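Local coordinates for protein CDC25-like phosphatase YCH1 (Saccharomyces cerevisiae, PDB 3FS5) that acts as a protein phosphatase of the Cdc25-like family, built on a single rhodanese domain, at residues D2-T7 and L104-D109; T28-F33 and D79-L84; P32-D37 and D50-A55; A83-F88 and R115-V120. One frame throughout, in Å; residues are numbered along the deposited sequence.

Contact 1. Residues D2-T7 and L104-D109; sequences DSYSIT and LLRSLD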
loop_
_atom_site.group_PDB
_atom_site.type_symbol
_atom_site.label_atom_id
_atom_site.label_comp_id
_atom_site.label_asym_id
_atom_site.label_seq_id
_atom_site.Cartn_x
_atom_site.Cartn_y
_atom_site.Cartn_z
ATOM N N ASP A 2 -10.104 14.760 -6.905
ATOM C CA ASP A 2 -10.463 15.880 -7.771
ATOM C C ASP A 2 -9.339 16.492 -8.607
ATOM O O ASP A 2 -9.607 17.180 -9.593
ATOM C CB ASP A 2 -11.118 16.977 -6.928
ATOM C CG ASP A 2 -10.337 17.281 -5.662
ATOM O OD1 ASP A 2 -9.157 17.677 -5.766
ATOM O OD2 ASP A 2 -10.904 17.118 -4.560
ATOM N N SER A 3 -8.091 16.255 -8.219
ATOM C CA SER A 3 -6.969 16.818 -8.959
ATOM C C SER A 3 -5.729 15.936 -8.901
ATOM O O SER A 3 -5.787 14.786 -8.463
ATOM C CB SER A 3 -6.631 18.211 -8.419
ATOM O OG SER A 3 -6.227 18.148 -7.063
ATOM N N TYR A 4 -4.606 16.487 -9.350
ATOM C CA TYR A 4 -3.351 15.759 -9.353
ATOM C C TYR A 4 -2.380 16.314 -8.321
ATOM O O TYR A 4 -1.182 16.059 -8.392
ATOM C CB TYR A 4 -2.719 15.808 -10.747
ATOM C CG TYR A 4 -3.523 15.072 -11.794
ATOM C CD1 TYR A 4 -4.526 15.717 -12.517
ATOM C CD2 TYR A 4 -3.314 13.714 -12.025
ATOM C CE1 TYR A 4 -5.302 15.024 -13.446
ATOM C CE2 TYR A 4 -4.080 13.012 -12.947
ATOM C CZ TYR A 4 -5.073 13.673 -13.654
ATOM O OH TYR A 4 -5.839 12.973 -14.556
ATOM N N SER A 5 -2.913 17.062 -7.356
ATOM C CA SER A 5 -2.106 17.667 -6.306
ATOM C C SER A 5 -1.756 16.672 -5.204
ATOM O O SER A 5 -2.503 15.738 -4.936
ATOM C CB SER A 5 -2.850 18.860 -5.694
ATOM O OG SER A 5 -2.155 19.367 -4.567
ATOM N N ILE A 6 -0.610 16.893 -4.568
ATOM C CA ILE A 6 -0.122 16.039 -3.492
ATOM C C ILE A 6 -1.111 15.964 -2.321
ATOM O O ILE A 6 -1.092 15.008 -1.550
ATOM C CB ILE A 6 1.246 16.558 -2.983
ATOM C CG1 ILE A 6 1.801 15.638 -1.889
ATOM C CG2 ILE A 6 1.096 17.981 -2.453
ATOM C CD1 ILE A 6 2.131 14.246 -2.370
ATOM N N THR A 7 -1.977 16.964 -2.193
ATOM C CA THR A 7 -2.953 16.987 -1.102
ATOM C C THR A 7 -3.990 15.868 -1.226
ATOM O O THR A 7 -4.738 15.599 -0.284
ATOM C CB THR A 7 -3.693 18.347 -1.027
ATOM O OG1 THR A 7 -4.345 18.610 -2.274
ATOM C CG2 THR A 7 -2.717 19.468 -0.734
ATOM N N LEU A 104 1.419 6.923 -9.426
ATOM C CA LEU A 104 0.162 6.324 -9.849
ATOM C C LEU A 104 -0.863 7.408 -10.154
ATOM O O LEU A 104 -1.554 7.351 -11.169
ATOM C CB LEU A 104 -0.396 5.401 -8.770
ATOM C CG LEU A 104 -1.758 4.786 -9.121
ATOM C CD1 LEU A 104 -1.597 3.843 -10.308
ATOM C CD2 LEU A 104 -2.326 4.043 -7.929
ATOM N N LEU A 105 -0.961 8.388 -9.263
ATOM C CA LEU A 105 -1.905 9.483 -9.429
ATOM C C LEU A 105 -1.723 10.192 -10.760
ATOM O O LEU A 105 -2.694 10.441 -11.476
ATOM C CB LEU A 105 -1.749 10.493 -8.289
ATOM C CG LEU A 105 -2.672 11.716 -8.309
ATOM C CD1 LEU A 105 -4.131 11.279 -8.312
ATOM C CD2 LEU A 105 -2.382 12.584 -7.093
ATOM N N ARG A 106 -0.477 10.510 -11.094
ATOM C CA ARG A 106 -0.191 11.204 -12.338
ATOM C C ARG A 106 -0.453 10.357 -13.582
ATOM O O ARG A 106 -0.563 10.896 -14.683
ATOM C CB ARG A 106 1.256 11.716 -12.337
ATOM C CG ARG A 106 1.524 12.814 -11.305
ATOM C CD ARG A 106 0.654 14.028 -11.572
ATOM N NE ARG A 106 0.736 15.057 -10.533
ATOM C CZ ARG A 106 1.824 15.768 -10.252
ATOM N NH1 ARG A 106 1.786 16.681 -9.293
ATOM N NH2 ARG A 106 2.950 15.564 -10.922
ATOM N N SER A 107 -0.572 9.042 -13.413
ATOM C CA SER A 107 -0.821 8.165 -14.553
ATOM C C SER A 107 -2.307 7.931 -14.799
ATOM O O SER A 107 -2.678 7.273 -15.769
ATOM C CB SER A 107 -0.119 6.812 -14.365
ATOM O OG SER A 107 -0.818 5.988 -13.447
ATOM N N LEU A 108 -3.154 8.477 -13.928
ATOM C CA LEU A 108 -4.604 8.318 -14.051
ATOM C C LEU A 108 -5.251 9.394 -14.919
ATOM O O LEU A 108 -4.850 10.554 -14.876
ATOM C CB LEU A 108 -5.263 8.362 -12.667
ATOM C CG LEU A 108 -4.908 7.295 -11.629
ATOM C CD1 LEU A 108 -5.683 7.560 -10.343
ATOM C CD2 LEU A 108 -5.236 5.922 -12.170
ATOM N N ASP A 109 -6.253 9.002 -15.704
ATOM C CA ASP A 109 -6.985 9.943 -16.550
ATOM C C ASP A 109 -7.992 10.655 -15.660
ATOM O O ASP A 109 -8.285 10.194 -14.559
ATOM C CB ASP A 109 -7.755 9.217 -17.655
ATOM C CG ASP A 109 -6.852 8.593 -18.684
ATOM O OD1 ASP A 109 -6.064 9.339 -19.305
ATOM O OD2 ASP A 109 -6.934 7.359 -18.877
#

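Contact 2. Residues T28-F33 and D79-L84; sequences TLREPF and DGRGAL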
loop_
_atom_site.group_PDB
_atom_site.type_symbol
_atom_site.label_atom_id
_atom_site.label_comp_id
_atom_site.label_asym_id
_atom_site.label_seq_id
_atom_site.Cartn_x
_atom_site.Cartn_y
_atom_site.Cartn_z
ATOM N N THR A 28 -15.595 3.239 6.970
ATOM C CA THR A 28 -16.560 4.265 6.576
ATOM C C THR A 28 -17.509 3.922 5.428
ATOM O O THR A 28 -18.723 3.866 5.619
ATOM C CB THR A 28 -15.836 5.590 6.228
ATOM O OG1 THR A 28 -15.330 6.185 7.429
ATOM C CG2 THR A 28 -16.789 6.567 5.549
ATOM N N LEU A 29 -16.963 3.696 4.237
ATOM C CA LEU A 29 -17.787 3.407 3.067
ATOM C C LEU A 29 -17.884 1.937 2.675
ATOM O O LEU A 29 -18.525 1.601 1.677
ATOM C CB LEU A 29 -17.271 4.218 1.877
ATOM C CG LEU A 29 -17.172 5.732 2.105
ATOM C CD1 LEU A 29 -16.419 6.385 0.953
ATOM C CD2 LEU A 29 -18.569 6.319 2.242
ATOM N N ARG A 30 -17.254 1.063 3.453
ATOM C CA ARG A 30 -17.279 -0.366 3.165
ATOM C C ARG A 30 -16.729 -0.654 1.772
ATOM O O ARG A 30 -17.211 -1.550 1.077
ATOM C CB ARG A 30 -18.707 -0.903 3.264
ATOM C CG ARG A 30 -19.290 -0.935 4.671
ATOM C CD ARG A 30 -20.788 -1.183 4.593
ATOM N NE ARG A 30 -21.091 -2.230 3.622
ATOM C CZ ARG A 30 -22.284 -2.420 3.064
ATOM N NH1 ARG A 30 -22.457 -3.401 2.188
ATOM N NH2 ARG A 30 -23.301 -1.626 3.377
ATOM N N GLU A 31 -15.720 0.110 1.367
ATOM C CA GLU A 31 -15.099 -0.078 0.061
ATOM C C GLU A 31 -13.911 -1.033 0.164
ATOM O O GLU A 31 -13.368 -1.264 1.247
ATOM C CB GLU A 31 -14.613 1.263 -0.497
ATOM C CG GLU A 31 -15.691 2.315 -0.637
ATOM C CD GLU A 31 -15.152 3.619 -1.191
ATOM O OE1 GLU A 31 -14.171 4.143 -0.627
ATOM O OE2 GLU A 31 -15.711 4.122 -2.189
ATOM N N PRO A 32 -13.491 -1.605 -0.971
ATOM C CA PRO A 32 -12.358 -2.529 -0.970
ATOM C C PRO A 32 -11.036 -1.771 -0.900
ATOM O O PRO A 32 -10.981 -0.558 -1.137
ATOM C CB PRO A 32 -12.534 -3.279 -2.284
ATOM C CG PRO A 32 -13.078 -2.224 -3.183
ATOM C CD PRO A 32 -14.107 -1.528 -2.310
ATOM N N PHE A 33 -9.966 -2.482 -0.570
ATOM C CA PHE A 33 -8.655 -1.854 -0.485
ATOM C C PHE A 33 -7.599 -2.814 -1.020
ATOM O O PHE A 33 -7.850 -4.007 -1.155
ATOM C CB PHE A 33 -8.347 -1.475 0.973
ATOM C CG PHE A 33 -8.258 -2.658 1.903
ATOM C CD1 PHE A 33 -7.065 -3.362 2.046
ATOM C CD2 PHE A 33 -9.377 -3.092 2.607
ATOM C CE1 PHE A 33 -6.990 -4.480 2.874
ATOM C CE2 PHE A 33 -9.314 -4.210 3.441
ATOM C CZ PHE A 33 -8.118 -4.906 3.573
ATOM N N ASP A 79 -14.768 -4.585 -10.447
ATOM C CA ASP A 79 -15.648 -5.611 -9.900
ATOM C C ASP A 79 -16.017 -5.403 -8.439
ATOM O O ASP A 79 -16.682 -6.249 -7.838
ATOM C CB ASP A 79 -15.022 -6.995 -10.064
ATOM C CG ASP A 79 -14.961 -7.432 -11.510
ATOM O OD1 ASP A 79 -15.997 -7.333 -12.204
ATOM O OD2 ASP A 79 -13.882 -7.880 -11.952
ATOM N N GLY A 80 -15.599 -4.276 -7.873
ATOM C CA GLY A 80 -15.899 -4.001 -6.483
ATOM C C GLY A 80 -16.918 -2.901 -6.249
ATOM O O GLY A 80 -17.488 -2.343 -7.184
ATOM N N ARG A 81 -17.134 -2.593 -4.978
ATOM C CA ARG A 81 -18.075 -1.570 -4.554
ATOM C C ARG A 81 -17.377 -0.219 -4.408
ATOM O O ARG A 81 -16.405 -0.092 -3.661
ATOM C CB ARG A 81 -18.680 -1.984 -3.212
ATOM C CG ARG A 81 -19.639 -0.986 -2.593
ATOM C CD ARG A 81 -19.715 -1.203 -1.087
ATOM N NE ARG A 81 -20.733 -0.377 -0.445
ATOM C CZ ARG A 81 -22.030 -0.671 -0.422
ATOM N NH1 ARG A 81 -22.883 0.146 0.183
ATOM N NH2 ARG A 81 -22.475 -1.785 -0.992
ATOM N N GLY A 82 -17.866 0.787 -5.127
ATOM C CA GLY A 82 -17.284 2.115 -5.042
ATOM C C GLY A 82 -15.844 2.255 -5.507
ATOM O O GLY A 82 -15.408 1.584 -6.440
ATOM N N ALA A 83 -15.105 3.143 -4.849
ATOM C CA ALA A 83 -13.713 3.390 -5.197
ATOM C C ALA A 83 -12.780 2.426 -4.475
ATOM O O ALA A 83 -13.072 1.973 -3.368
ATOM C CB ALA A 83 -13.344 4.824 -4.853
ATOM N N LEU A 84 -11.659 2.109 -5.108
ATOM C CA LEU A 84 -10.685 1.210 -4.504
ATOM C C LEU A 84 -9.684 2.044 -3.710
ATOM O O LEU A 84 -9.152 3.043 -4.204
ATOM C CB LEU A 84 -9.944 0.408 -5.584
ATOM C CG LEU A 84 -8.781 -0.482 -5.123
ATOM C CD1 LEU A 84 -9.309 -1.699 -4.352
ATOM C CD2 LEU A 84 -7.969 -0.935 -6.337
#

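Contact 3. Residues P32-D37 and D50-A55; sequences PFQVVD and DGWHYA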
loop_
_atom_site.group_PDB
_atom_site.type_symbol
_atom_site.label_atom_id
_atom_site.label_comp_id
_atom_site.label_asym_id
_atom_site.label_seq_id
_atom_site.Cartn_x
_atom_site.Cartn_y
_atom_site.Cartn_z
ATOM N N PRO A 32 -13.491 -1.605 -0.971
ATOM C CA PRO A 32 -12.358 -2.529 -0.970
ATOM C C PRO A 32 -11.036 -1.771 -0.900
ATOM O O PRO A 32 -10.981 -0.558 -1.137
ATOM C CB PRO A 32 -12.534 -3.279 -2.284
ATOM C CG PRO A 32 -13.078 -2.224 -3.183
ATOM C CD PRO A 32 -14.107 -1.528 -2.310
ATOM N N PHE A 33 -9.966 -2.482 -0.570
ATOM C CA PHE A 33 -8.655 -1.854 -0.485
ATOM C C PHE A 33 -7.599 -2.814 -1.020
ATOM O O PHE A 33 -7.850 -4.007 -1.155
ATOM C CB PHE A 33 -8.347 -1.475 0.973
ATOM C CG PHE A 33 -8.258 -2.658 1.903
ATOM C CD1 PHE A 33 -7.065 -3.362 2.046
ATOM C CD2 PHE A 33 -9.377 -3.092 2.607
ATOM C CE1 PHE A 33 -6.990 -4.480 2.874
ATOM C CE2 PHE A 33 -9.314 -4.210 3.441
ATOM C CZ PHE A 33 -8.118 -4.906 3.573
ATOM N N GLN A 34 -6.429 -2.280 -1.347
ATOM C CA GLN A 34 -5.333 -3.096 -1.845
ATOM C C GLN A 34 -4.006 -2.490 -1.415
ATOM O O GLN A 34 -3.717 -1.329 -1.708
ATOM C CB GLN A 34 -5.365 -3.199 -3.373
ATOM C CG GLN A 34 -4.188 -4.003 -3.930
ATOM C CD GLN A 34 -4.166 -5.439 -3.413
ATOM O OE1 GLN A 34 -3.133 -5.938 -2.958
ATOM N NE2 GLN A 34 -5.305 -6.109 -3.494
ATOM N N VAL A 35 -3.204 -3.288 -0.720
ATOM C CA VAL A 35 -1.903 -2.848 -0.241
ATOM C C VAL A 35 -0.838 -3.055 -1.311
ATOM O O VAL A 35 -0.758 -4.126 -1.918
ATOM C CB VAL A 35 -1.486 -3.636 1.031
ATOM C CG1 VAL A 35 -0.050 -3.292 1.424
ATOM C CG2 VAL A 35 -2.438 -3.321 2.172
ATOM N N VAL A 36 -0.033 -2.025 -1.549
ATOM C CA VAL A 36 1.055 -2.115 -2.519
ATOM C C VAL A 36 2.365 -1.815 -1.791
ATOM O O VAL A 36 2.609 -0.685 -1.358
ATOM C CB VAL A 36 0.884 -1.112 -3.683
ATOM C CG1 VAL A 36 2.015 -1.295 -4.709
ATOM C CG2 VAL A 36 -0.467 -1.324 -4.355
ATOM N N ASP A 37 3.191 -2.845 -1.655
ATOM C CA ASP A 37 4.490 -2.770 -0.990
ATOM C C ASP A 37 5.515 -2.362 -2.054
ATOM O O ASP A 37 5.813 -3.140 -2.959
ATOM C CB ASP A 37 4.805 -4.158 -0.411
ATOM C CG ASP A 37 6.042 -4.182 0.461
ATOM O OD1 ASP A 37 6.136 -5.098 1.302
ATOM O OD2 ASP A 37 6.918 -3.313 0.307
ATOM N N ASP A 50 -1.667 -10.571 1.666
ATOM C CA ASP A 50 -2.441 -10.239 0.473
ATOM C C ASP A 50 -2.034 -8.946 -0.242
ATOM O O ASP A 50 -2.723 -8.503 -1.158
ATOM C CB ASP A 50 -3.938 -10.191 0.799
ATOM C CG ASP A 50 -4.452 -11.497 1.389
ATOM O OD1 ASP A 50 -3.970 -12.577 0.981
ATOM O OD2 ASP A 50 -5.347 -11.441 2.258
ATOM N N GLY A 51 -0.923 -8.337 0.166
ATOM C CA GLY A 51 -0.482 -7.125 -0.506
ATOM C C GLY A 51 0.271 -7.465 -1.785
ATOM O O GLY A 51 0.643 -8.618 -1.985
ATOM N N TRP A 52 0.483 -6.487 -2.665
ATOM C CA TRP A 52 1.227 -6.743 -3.896
ATOM C C TRP A 52 2.595 -6.079 -3.787
ATOM O O TRP A 52 2.726 -4.998 -3.214
ATOM C CB TRP A 52 0.506 -6.197 -5.132
ATOM C CG TRP A 52 -0.854 -6.772 -5.396
ATOM C CD1 TRP A 52 -1.367 -7.943 -4.912
ATOM C CD2 TRP A 52 -1.871 -6.196 -6.221
ATOM N NE1 TRP A 52 -2.648 -8.127 -5.384
ATOM C CE2 TRP A 52 -2.981 -7.069 -6.189
ATOM C CE3 TRP A 52 -1.953 -5.022 -6.983
ATOM C CZ2 TRP A 52 -4.165 -6.805 -6.892
ATOM C CZ3 TRP A 52 -3.131 -4.759 -7.684
ATOM C CH2 TRP A 52 -4.222 -5.649 -7.630
ATOM N N HIS A 53 3.605 -6.729 -4.349
ATOM C CA HIS A 53 4.973 -6.230 -4.296
ATOM C C HIS A 53 5.422 -5.624 -5.628
ATOM O O HIS A 53 5.652 -6.345 -6.595
ATOM C CB HIS A 53 5.891 -7.388 -3.880
ATOM C CG HIS A 53 7.334 -7.018 -3.755
ATOM N ND1 HIS A 53 7.758 -5.742 -3.449
ATOM C CD2 HIS A 53 8.454 -7.774 -3.845
ATOM C CE1 HIS A 53 9.076 -5.729 -3.358
ATOM N NE2 HIS A 53 9.522 -6.949 -3.592
ATOM N N TYR A 54 5.514 -4.292 -5.664
ATOM C CA TYR A 54 5.949 -3.534 -6.846
ATOM C C TYR A 54 7.046 -2.553 -6.436
ATOM O O TYR A 54 6.757 -1.465 -5.932
ATOM C CB TYR A 54 4.781 -2.744 -7.464
ATOM C CG TYR A 54 3.841 -3.586 -8.293
ATOM C CD1 TYR A 54 2.929 -4.446 -7.688
ATOM C CD2 TYR A 54 3.892 -3.554 -9.688
ATOM C CE1 TYR A 54 2.093 -5.255 -8.444
ATOM C CE2 TYR A 54 3.059 -4.360 -10.455
ATOM C CZ TYR A 54 2.164 -5.210 -9.825
ATOM O OH TYR A 54 1.346 -6.032 -10.564
ATOM N N ALA A 55 8.302 -2.931 -6.661
ATOM C CA ALA A 55 9.437 -2.091 -6.282
ATOM C C ALA A 55 9.380 -0.675 -6.857
ATOM O O ALA A 55 9.175 -0.482 -8.057
ATOM C CB ALA A 55 10.748 -2.770 -6.690
HETATM O O HOH W 1 -4.161 -5.847 0.310
#

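Contact 4. Residues A83-F88 and R115-V120; sequences ALNVIF and RCRLWV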
loop_
_atom_site.group_PDB
_atom_site.type_symbol
_atom_site.label_atom_id
_atom_site.label_comp_id
_atom_site.label_asym_id
_atom_site.label_seq_id
_atom_site.Cartn_x
_atom_site.Cartn_y
_atom_site.Cartn_z
ATOM N N ALA A 83 -15.105 3.143 -4.849
ATOM C CA ALA A 83 -13.713 3.390 -5.197
ATOM C C ALA A 83 -12.780 2.426 -4.475
ATOM O O ALA A 83 -13.072 1.973 -3.368
ATOM C CB ALA A 83 -13.344 4.824 -4.853
ATOM N N LEU A 84 -11.659 2.109 -5.108
ATOM C CA LEU A 84 -10.685 1.210 -4.504
ATOM C C LEU A 84 -9.684 2.044 -3.710
ATOM O O LEU A 84 -9.152 3.043 -4.204
ATOM C CB LEU A 84 -9.944 0.408 -5.584
ATOM C CG LEU A 84 -8.781 -0.482 -5.123
ATOM C CD1 LEU A 84 -9.309 -1.699 -4.352
ATOM C CD2 LEU A 84 -7.969 -0.935 -6.337
ATOM N N ASN A 85 -9.444 1.642 -2.471
ATOM C CA ASN A 85 -8.498 2.352 -1.632
ATOM C C ASN A 85 -7.131 1.686 -1.747
ATOM O O ASN A 85 -6.923 0.583 -1.249
ATOM C CB ASN A 85 -8.989 2.350 -0.190
ATOM C CG ASN A 85 -10.294 3.095 -0.037
ATOM O OD1 ASN A 85 -11.360 2.598 -0.416
ATOM N ND2 ASN A 85 -10.220 4.305 0.499
ATOM N N VAL A 86 -6.212 2.371 -2.419
ATOM C CA VAL A 86 -4.862 1.857 -2.636
ATOM C C VAL A 86 -3.912 2.361 -1.555
ATOM O O VAL A 86 -3.788 3.566 -1.344
ATOM C CB VAL A 86 -4.338 2.293 -4.015
ATOM C CG1 VAL A 86 -3.005 1.609 -4.303
ATOM C CG2 VAL A 86 -5.372 1.959 -5.090
ATOM N N ILE A 87 -3.236 1.436 -0.883
ATOM C CA ILE A 87 -2.314 1.789 0.199
ATOM C C ILE A 87 -0.856 1.469 -0.130
ATOM O O ILE A 87 -0.490 0.305 -0.319
ATOM C CB ILE A 87 -2.696 1.039 1.486
ATOM C CG1 ILE A 87 -4.183 1.256 1.783
ATOM C CG2 ILE A 87 -1.836 1.515 2.641
ATOM C CD1 ILE A 87 -4.837 0.079 2.445
ATOM N N PHE A 88 -0.025 2.505 -0.176
ATOM C CA PHE A 88 1.398 2.350 -0.469
ATOM C C PHE A 88 2.212 2.409 0.815
ATOM O O PHE A 88 1.877 3.158 1.728
ATOM C CB PHE A 88 1.888 3.483 -1.377
ATOM C CG PHE A 88 1.282 3.476 -2.749
ATOM C CD1 PHE A 88 1.844 2.715 -3.767
ATOM C CD2 PHE A 88 0.143 4.225 -3.022
ATOM C CE1 PHE A 88 1.281 2.699 -5.039
ATOM C CE2 PHE A 88 -0.429 4.214 -4.291
ATOM C CZ PHE A 88 0.142 3.450 -5.299
ATOM N N ARG A 115 -12.060 6.735 -9.471
ATOM C CA ARG A 115 -12.090 5.308 -9.174
ATOM C C ARG A 115 -11.168 4.835 -8.054
ATOM O O ARG A 115 -11.286 3.698 -7.591
ATOM C CB ARG A 115 -11.788 4.509 -10.441
ATOM C CG ARG A 115 -12.917 4.540 -11.455
ATOM C CD ARG A 115 -13.013 3.199 -12.156
ATOM N NE ARG A 115 -12.328 3.189 -13.434
ATOM C CZ ARG A 115 -11.935 2.091 -14.067
ATOM N NH1 ARG A 115 -11.331 2.198 -15.239
ATOM N NH2 ARG A 115 -12.116 0.893 -13.522
ATOM N N CYS A 116 -10.254 5.698 -7.622
ATOM C CA CYS A 116 -9.305 5.340 -6.569
ATOM C C CYS A 116 -9.153 6.415 -5.503
ATOM O O CYS A 116 -9.446 7.587 -5.738
ATOM C CB CYS A 116 -7.908 5.094 -7.163
ATOM S SG CYS A 116 -7.762 3.773 -8.373
ATOM N N ARG A 117 -8.691 5.989 -4.330
ATOM C CA ARG A 117 -8.395 6.876 -3.207
ATOM C C ARG A 117 -6.987 6.408 -2.867
ATOM O O ARG A 117 -6.753 5.214 -2.749
ATOM C CB ARG A 117 -9.323 6.633 -2.013
ATOM C CG ARG A 117 -10.801 6.865 -2.283
ATOM C CD ARG A 117 -11.621 6.658 -1.009
ATOM N NE ARG A 117 -13.026 6.401 -1.305
ATOM C CZ ARG A 117 -13.857 7.295 -1.829
ATOM N NH1 ARG A 117 -15.122 6.967 -2.073
ATOM N NH2 ARG A 117 -13.428 8.520 -2.096
ATOM N N LEU A 118 -6.047 7.333 -2.725
ATOM C CA LEU A 118 -4.672 6.941 -2.444
ATOM C C LEU A 118 -4.239 7.197 -1.010
ATOM O O LEU A 118 -4.443 8.288 -0.478
ATOM C CB LEU A 118 -3.724 7.665 -3.404
ATOM C CG LEU A 118 -4.018 7.460 -4.892
ATOM C CD1 LEU A 118 -3.019 8.260 -5.724
ATOM C CD2 LEU A 118 -3.937 5.976 -5.237
ATOM N N TRP A 119 -3.636 6.180 -0.398
ATOM C CA TRP A 119 -3.148 6.278 0.973
ATOM C C TRP A 119 -1.700 5.825 1.112
ATOM O O TRP A 119 -1.187 5.051 0.296
ATOM C CB TRP A 119 -3.962 5.393 1.923
ATOM C CG TRP A 119 -5.438 5.594 1.920
ATOM C CD1 TRP A 119 -6.332 5.121 1.003
ATOM C CD2 TRP A 119 -6.202 6.285 2.910
ATOM N NE1 TRP A 119 -7.611 5.472 1.364
ATOM C CE2 TRP A 119 -7.560 6.190 2.531
ATOM C CE3 TRP A 119 -5.870 6.975 4.083
ATOM C CZ2 TRP A 119 -8.589 6.759 3.287
ATOM C CZ3 TRP A 119 -6.893 7.539 4.837
ATOM C CH2 TRP A 119 -8.239 7.427 4.433
ATOM N N VAL A 120 -1.059 6.308 2.170
ATOM C CA VAL A 120 0.299 5.913 2.520
ATOM C C VAL A 120 0.199 5.447 3.974
ATOM O O VAL A 120 -0.411 6.121 4.809
ATOM C CB VAL A 120 1.298 7.086 2.454
ATOM C CG1 VAL A 120 2.653 6.643 3.013
ATOM C CG2 VAL A 120 1.458 7.559 1.013
#

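Contact 1. Residues D2-T7 and L104-D109
The carbonyl oxygen Tyr4 O is gripped by two nitrogens of one guanidinium. Arg106 NE lies 3.0 Å from Tyr4 O, in the carbonyl plane and on a lone pair, while Arg106 NH1 reaches the same Tyr4 O at 3.2 Å, tilted out of that plane. Tyr4 O lies in the guanidinium plane, and the use of NE with NH1 makes the grip side-on. A bend in the arginine at chi2 (-61°) turns CD toward the tyrosine, and Arg106 CD comes to 3.9 Å from Tyr4 CB. The phenol end of the same residue makes a separate bond: Tyr4 OH donates to Leu108 O at 2.6 Å, an acceptor near the ring plane. On the way the ring edge passes Leu105 O, 3.3 Å from Tyr4 CE2. An alanine in place of Tyr4 would probably leave Leu108 O without this donor and open a gap beside Leu105 and Arg106, although the arginine could still hold the backbone carbonyl. Leu105 CD2 packs at 3.8 Å from Ser5 O. The contact thus ties the N-terminal loop, ahead of strand 10-12, to the C-terminal end of helix 96-106, whose Leu104 and Leu105 rest on Leu118 of strand 116-121.

Contact 2. Residues T28-F33 and D79-L84
Arg30 and Arg81 lay their guanidinium groups flat on one another, centres 3.9 Å apart and planes at 24°, where two loops of the rhodanese fold lead into the parallel strands 33-37 and 84-88. The like charges come close, with Arg30 NH1 3.6 Å from Arg81 NH2. Arg30 NH1 and Arg81 NH1 each lie over the other residue's guanidinium, offset toward the rim. Arg81 gets there as an extended chain, its CG anti to the backbone N (chi1 177°), and its CD passes 3.3 Å from Arg30 O. Leu29 O, near the edge of the Arg81 guanidinium, is likely to ease the repulsion. The Glu31 carboxylate has two partners: OE1 forms a salt bridge with Arg117 of strand 116-121, and OE2 accepts from Ala83 N. Pro32 and Leu84 cross obliquely, with Pro32 CG 4.0 Å from Leu84 CD1. Gly82 has a positive phi, and a side chain there would run into Glu31. The 2.9 Å bond from Ala83 N to Glu31 OE2 arrives from above the carboxylate plane.

Contact 3. Residues P32-D37 and D50-A55
Asp37 O takes two donors from opposite faces of its carbonyl plane. Tyr54 N lies 3.0 Å from Asp37 O; the bond from His53 ND1 to Asp37 O is longer, 3.3 Å, but almost straight (178°), with the oxygen in the imidazole plane. His53 CG, anti to the backbone N (chi1 -179°), starts the imidazole on its way to Asp37 O. Both backbone polar atoms of Trp52 are satisfied: its N donates to Val35 O at 2.8 Å and its O accepts from Asp37 N at 2.7 Å. These bonds add the short strand 52-53 in parallel to strand 33-37, at one edge of the parallel rhodanese sheet. Val35 N donates to a water 2.9 Å away, which gives a weak bond to Asp50 O. The Gln34 amide stacks over one face of the Trp52 indole, planes 13° apart, the side chains crossing at about a right angle, and Gln34 CG sits 3.7 Å above the centroid of the six-membered ring. Arg72 makes a cation-pi contact with the same indole. An alanine at Trp52 would probably deprive Gln34 and Arg72 of the flat surface they pack on. Asp37 forms a salt bridge with Arg39, and Tyr54 OH is hydrogen-bonded to Glu68 and Arg72.

Contact 4. Residues A83-F88 and R115-V120
Trp119 packs against strand 84-88 from its first side-chain atom outward. Its CB meets Val86 O at 3.7 Å and Ile87 CG1 at 4.1 Å. Chi1 (-54°) sets CG anti to the carbonyl carbon; from there the indole runs side by side with Asn85, pointing the same way. Trp119 CD1 passes 3.8 Å from Val86 O, which sits at the ring edge, and NE1 comes 3.7 Å from Asn85 CB, near that residue's amide. Beyond, the ring meets Trp20 edge-to-face. Arg117, on the same face of the sheet, runs out alongside Asn85 and turns one face of its guanidinium to Ala83 CB, while its NE is taken by Glu31 in a salt bridge. On the opposite face Leu118 CD2 touches Val86 CB at 3.9 Å and Phe88 CE2 at 4.0 Å, under helix 96-106. Five backbone bonds, from Leu84 N to Arg115 O through Phe88 N to Trp119 O at 2.8 Å, join these parallel strands in the middle of the rhodanese sheet. The chemistry divides the sheet here: one face mixes Asn85, Arg117 and Trp119 with Ile87 and pairs its charge with Glu31; the other is apolar, with Leu84, Val86, Phe88, Cys116, Leu118 and Val120.

Contacts 3 and 4 are pairings within the central sheet, and contact 2 joins the loops that lead into two of its strands, whereas contact 1 lies outside it, at the far end of a helix. Contacts 3 and 4 have centres about 10 Å apart and are joined by the pairing of strands 33-37 and 84-88, with Val36 N 2.7 Å from Ile87 O. Contact 2, with its centre about 10 Å from that of contact 4, shares Ala83 and Leu84 with it and is linked to it by the salt bridge from Glu31 OE1 to Arg117 NE, 2.6 Å. Contact 1 reaches contact 4 through Leu105 CB and Leu118 CD1, 3.6 Å apart. Cys90, modified in this crystal, follows strand 84-88 closely, consistent with the catalytic cysteine position of Cdc25 and rhodanese relatives.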